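Local coordinates for protein alpha,alpha-trehalose-phosphate synthase (UDP-forming) (Burkholderia multivorans, PDB 5UOF) that belongs to glycosyltransferase family 20 and is built on the two-domain GT-B architecture of facing Rossmann-like domains, at residues 213-216 with 220-223; 240-245 with 382-387. All coordinates share one frame; numbering follows the deposited sequence.

The two contacts follow one another in series, contact 1 closing at residue 223 before contact 2 opens at residue 240, and their centres lie 42 Å apart, with nearest atoms about 32 Å from each other. Contact 1 is local: strands 213-215 and 221-223 form a hairpin at one end of the ten-stranded mixed sheet, where strand 226-232 carries the chain back toward the parallel strands. Contact 2 is long-range, since 136 residues separate its segments, and it joins helix 239-248 to the end of helix 376-384, beside a sodium site. Contact 1 thus closes one edge of a sheet by a local turn, whereas contact 2 joins helices from well-separated parts of the chain.

Contact 1 (213-216 with 220-223); sequences GTAS and MLHA
Ser216 meets the imidazole of His222 at the ring's edge: NE2 donates a hydrogen bond of 2.8 Å to Ser216 OG, which lies only 6° out of the ring plane. The serine hydroxyl sits between its own backbone N and carbonyl carbon (chi1 50°), and this turns it to the histidine; OG is also hydrogen-bonded to Asp218 OD1 in the connecting turn. A small hydroxyl suits a place where it must reach both a turn carboxylate and a ring nitrogen; Asp218 positions the hydroxyl, and the NE2-OG bond in turn restrains the rotation of the imidazole. Thr214 lies on the same face of the sheet as His222, its OG1 4.1 Å from His222 CB, and a beta-branched residue is well suited to an extended strand. The segments form an antiparallel beta hairpin, with Thr214 and His222 as its hydrogen-bonded pair: His222 N reaches Thr214 O at 2.8 Å, nearly straight at 172°, while Thr214 N returns a bond to His222 O at 3.1 Å. Nearer the turn, Ser216 N donates to Met220 O at 3.0 Å. Ala215 and Leu221, a non-hydrogen-bonded pair, turn their side chains to the other face, where Ala215 CB lies 4.0 Å from Leu221 CD1. Leu221 also packs on Phe203 and Ile207 of helix 197-209, the helix whose Glu208 Ala215 touches, while on the other flank of strand 221-223 Leu221 bonds through its backbone to Val228.

Contact 2 (240-245 with 382-387); sequences DAIAQA and VASQDP. With NA (sodium ion), chain C.
Beside a sodium site, the C-terminal end of helix 376-384 packs against helix 239-248 in a small, buried helix contact. Ile242 and Ala383 form the apolar heart of the contact: Ile242 CG2, set anti to the backbone N with CG1 beside that N (chi1 -71°), lies 3.7 Å from Ala383 CB. Ile242 CG2 also lies 3.3 Å from Ser384 OG, a close van der Waals approach of a methyl to a hydroxyl oxygen. That hydroxyl is satisfied within its own helix by Glu380 O, so serine can be buried here at little polar cost. Alongside, Ala243 CB rests 3.3 Å from Ala383 O; the two alanines are short enough to let the backbones come close, with Ala243 and Ser384 CA atoms 4.6 Å apart. Next along the chain, Gln385, bent at chi2 (-55°), brings OE1 to the sodium ion at 2.3 Å. Two waters and the carbonyl oxygens of Arg360 and Ser362 complete the coordination, and Gln385 NE2 is held by Tyr381 O and Phe359 O, which fixes the amide's orientation. Helix 352-361 touches both sides of the contact through Met356, which meets Ile242 and Ser384, while helix 431-447 packs on Val382 and Gln385 through His438.

Contact 1 (213-216 with 220-223)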
loop_
_atom_site.group_PDB
_atom_site.type_symbol
_atom_site.label_atom_id
_atom_site.label_comp_id
_atom_site.label_asym_id
_atom_site.label_seq_id
_atom_site.Cartn_x
_atom_site.Cartn_y
_atom_site.Cartn_z
ATOM N N GLY A 213 12.673 -7.920 -17.193
ATOM C CA GLY A 213 13.967 -7.526 -17.694
ATOM C C GLY A 213 15.035 -7.715 -16.646
ATOM O O GLY A 213 14.784 -8.216 -15.547
ATOM N N THR A 214 16.242 -7.295 -17.008
ATOM C CA THR A 214 17.429 -7.558 -16.215
ATOM C C THR A 214 18.254 -6.289 -16.111
ATOM O O THR A 214 18.232 -5.438 -17.004
ATOM C CB THR A 214 18.283 -8.667 -16.848
ATOM O OG1 THR A 214 18.566 -8.317 -18.206
ATOM C CG2 THR A 214 17.547 -9.997 -16.823
ATOM N N ALA A 215 18.989 -6.171 -15.014
ATOM C CA ALA A 215 19.973 -5.113 -14.868
ATOM C C ALA A 215 21.315 -5.630 -15.373
ATOM O O ALA A 215 21.718 -6.750 -15.045
ATOM C CB ALA A 215 20.075 -4.663 -13.410
ATOM N N SER A 216 21.985 -4.835 -16.198
ATOM C CA SER A 216 23.322 -5.194 -16.635
ATOM C C SER A 216 24.348 -4.596 -15.675
ATOM O O SER A 216 24.007 -3.898 -14.714
ATOM C CB SER A 216 23.556 -4.750 -18.080
ATOM O OG SER A 216 23.206 -3.393 -18.274
ATOM N N MET A 220 22.138 -0.306 -16.174
ATOM C CA MET A 220 21.044 -0.115 -17.112
ATOM C C MET A 220 20.038 -1.252 -16.990
ATOM O O MET A 220 20.382 -2.380 -16.625
ATOM C CB MET A 220 21.580 -0.057 -18.541
ATOM C CG MET A 220 22.643 0.992 -18.754
ATOM S SD MET A 220 21.955 2.648 -18.699
ATOM C CE MET A 220 21.208 2.762 -20.314
ATOM N N LEU A 221 18.782 -0.953 -17.306
ATOM C CA LEU A 221 17.733 -1.962 -17.345
ATOM C C LEU A 221 17.476 -2.362 -18.789
ATOM O O LEU A 221 17.320 -1.498 -19.661
ATOM C CB LEU A 221 16.445 -1.450 -16.699
ATOM C CG LEU A 221 16.141 -2.007 -15.309
ATOM C CD1 LEU A 221 17.380 -1.948 -14.431
ATOM C CD2 LEU A 221 14.989 -1.250 -14.663
ATOM N N HIS A 222 17.440 -3.665 -19.042
ATOM C CA HIS A 222 17.128 -4.202 -20.361
ATOM C C HIS A 222 15.742 -4.826 -20.289
ATOM O O HIS A 222 15.563 -5.872 -19.658
ATOM C CB HIS A 222 18.178 -5.218 -20.793
ATOM C CG HIS A 222 19.557 -4.649 -20.865
ATOM N ND1 HIS A 222 20.192 -4.388 -22.061
ATOM C CD2 HIS A 222 20.415 -4.264 -19.891
ATOM C CE1 HIS A 222 21.386 -3.877 -21.819
ATOM N NE2 HIS A 222 21.547 -3.792 -20.510
ATOM N N ALA A 223 14.768 -4.182 -20.927
ATOM C CA ALA A 223 13.383 -4.607 -20.797
ATOM C C ALA A 223 12.586 -4.083 -21.978
ATOM O O ALA A 223 12.843 -2.984 -22.481
ATOM C CB ALA A 223 12.765 -4.119 -19.476
#

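Contact 2 (240-245 with 382-387)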
loop_
_atom_site.group_PDB
_atom_site.type_symbol
_atom_site.label_atom_id
_atom_site.label_comp_id
_atom_site.label_asym_id
_atom_site.label_seq_id
_atom_site.Cartn_x
_atom_site.Cartn_y
_atom_site.Cartn_z
ATOM N N ASP A 240 20.090 29.668 -0.929
ATOM C CA ASP A 240 20.563 31.025 -0.668
ATOM C C ASP A 240 19.591 32.060 -1.228
ATOM O O ASP A 240 19.363 33.107 -0.610
ATOM C CB ASP A 240 21.966 31.217 -1.248
ATOM C CG ASP A 240 22.998 30.275 -0.624
ATOM O OD1 ASP A 240 22.742 29.724 0.469
ATOM O OD2 ASP A 240 24.079 30.097 -1.228
ATOM N N ALA A 241 18.981 31.766 -2.379
ATOM C CA ALA A 241 18.001 32.679 -2.957
ATOM C C ALA A 241 16.746 32.766 -2.098
ATOM O O ALA A 241 16.176 33.851 -1.936
ATOM C CB ALA A 241 17.650 32.239 -4.380
ATOM N N ILE A 242 16.298 31.632 -1.543
ATOM C CA ILE A 242 15.143 31.644 -0.653
ATOM C C ILE A 242 15.435 32.469 0.593
ATOM O O ILE A 242 14.604 33.276 1.030
ATOM C CB ILE A 242 14.733 30.198 -0.316
ATOM C CG1 ILE A 242 14.113 29.548 -1.562
ATOM C CG2 ILE A 242 13.776 30.164 0.869
ATOM C CD1 ILE A 242 13.920 28.047 -1.466
ATOM N N ALA A 243 16.617 32.287 1.185
ATOM C CA ALA A 243 16.934 33.020 2.408
ATOM C C ALA A 243 16.950 34.519 2.152
ATOM O O ALA A 243 16.437 35.306 2.960
ATOM C CB ALA A 243 18.278 32.558 2.969
ATOM N N GLN A 244 17.532 34.930 1.028
ATOM C CA GLN A 244 17.570 36.348 0.681
ATOM C C GLN A 244 16.164 36.899 0.484
ATOM O O GLN A 244 15.846 38.006 0.941
ATOM C CB GLN A 244 18.410 36.555 -0.583
ATOM C CG GLN A 244 18.431 37.986 -1.091
ATOM C CD GLN A 244 19.129 38.133 -2.444
ATOM O OE1 GLN A 244 18.936 37.320 -3.349
ATOM N NE2 GLN A 244 19.942 39.172 -2.580
ATOM N N ALA A 245 15.299 36.126 -0.192
ATOM C CA ALA A 245 13.923 36.560 -0.405
ATOM C C ALA A 245 13.181 36.696 0.915
ATOM O O ALA A 245 12.443 37.666 1.122
ATOM C CB ALA A 245 13.192 35.579 -1.321
ATOM N N VAL A 382 13.572 25.041 5.621
ATOM C CA VAL A 382 14.953 25.099 6.103
ATOM C C VAL A 382 15.675 26.288 5.484
ATOM O O VAL A 382 16.343 27.071 6.174
ATOM C CB VAL A 382 15.679 23.779 5.789
ATOM C CG1 VAL A 382 17.177 23.881 6.096
ATOM C CG2 VAL A 382 15.043 22.620 6.559
ATOM N N ALA A 383 15.546 26.439 4.160
ATOM C CA ALA A 383 16.288 27.494 3.471
ATOM C C ALA A 383 15.921 28.883 3.982
ATOM O O ALA A 383 16.731 29.816 3.888
ATOM C CB ALA A 383 16.038 27.400 1.962
ATOM N N SER A 384 14.712 29.048 4.514
ATOM C CA SER A 384 14.262 30.356 4.969
ATOM C C SER A 384 14.843 30.756 6.324
ATOM O O SER A 384 14.750 31.930 6.693
ATOM C CB SER A 384 12.728 30.376 5.045
ATOM O OG SER A 384 12.142 30.220 3.763
ATOM N N GLN A 385 15.430 29.831 7.074
ATOM C CA GLN A 385 15.738 30.118 8.471
ATOM C C GLN A 385 16.936 31.041 8.629
ATOM O O GLN A 385 17.883 31.025 7.835
ATOM C CB GLN A 385 16.009 28.823 9.239
ATOM C CG GLN A 385 14.807 27.889 9.210
ATOM C CD GLN A 385 13.553 28.580 9.723
ATOM O OE1 GLN A 385 13.532 29.115 10.842
ATOM N NE2 GLN A 385 12.512 28.609 8.895
ATOM N N ASP A 386 16.890 31.843 9.699
ATOM C CA ASP A 386 18.048 32.621 10.102
ATOM C C ASP A 386 18.996 31.668 10.823
ATOM O O ASP A 386 18.605 31.084 11.836
ATOM C CB ASP A 386 17.622 33.776 11.019
ATOM C CG ASP A 386 18.765 34.745 11.337
ATOM O OD1 ASP A 386 19.940 34.311 11.410
ATOM O OD2 ASP A 386 18.493 35.960 11.508
ATOM N N PRO A 387 20.219 31.453 10.331
ATOM C CA PRO A 387 21.111 30.500 11.011
ATOM C C PRO A 387 21.487 30.919 12.418
ATOM O O PRO A 387 21.958 30.067 13.181
ATOM C CB PRO A 387 22.346 30.443 10.100
ATOM C CG PRO A 387 22.319 31.728 9.335
ATOM C CD PRO A 387 20.861 32.075 9.157
HETATM NA NA NA C . 12.733 30.758 12.280
HETATM O O HOH W 1 14.885 31.872 12.003
HETATM O O HOH W 2 13.523 30.391 14.661
#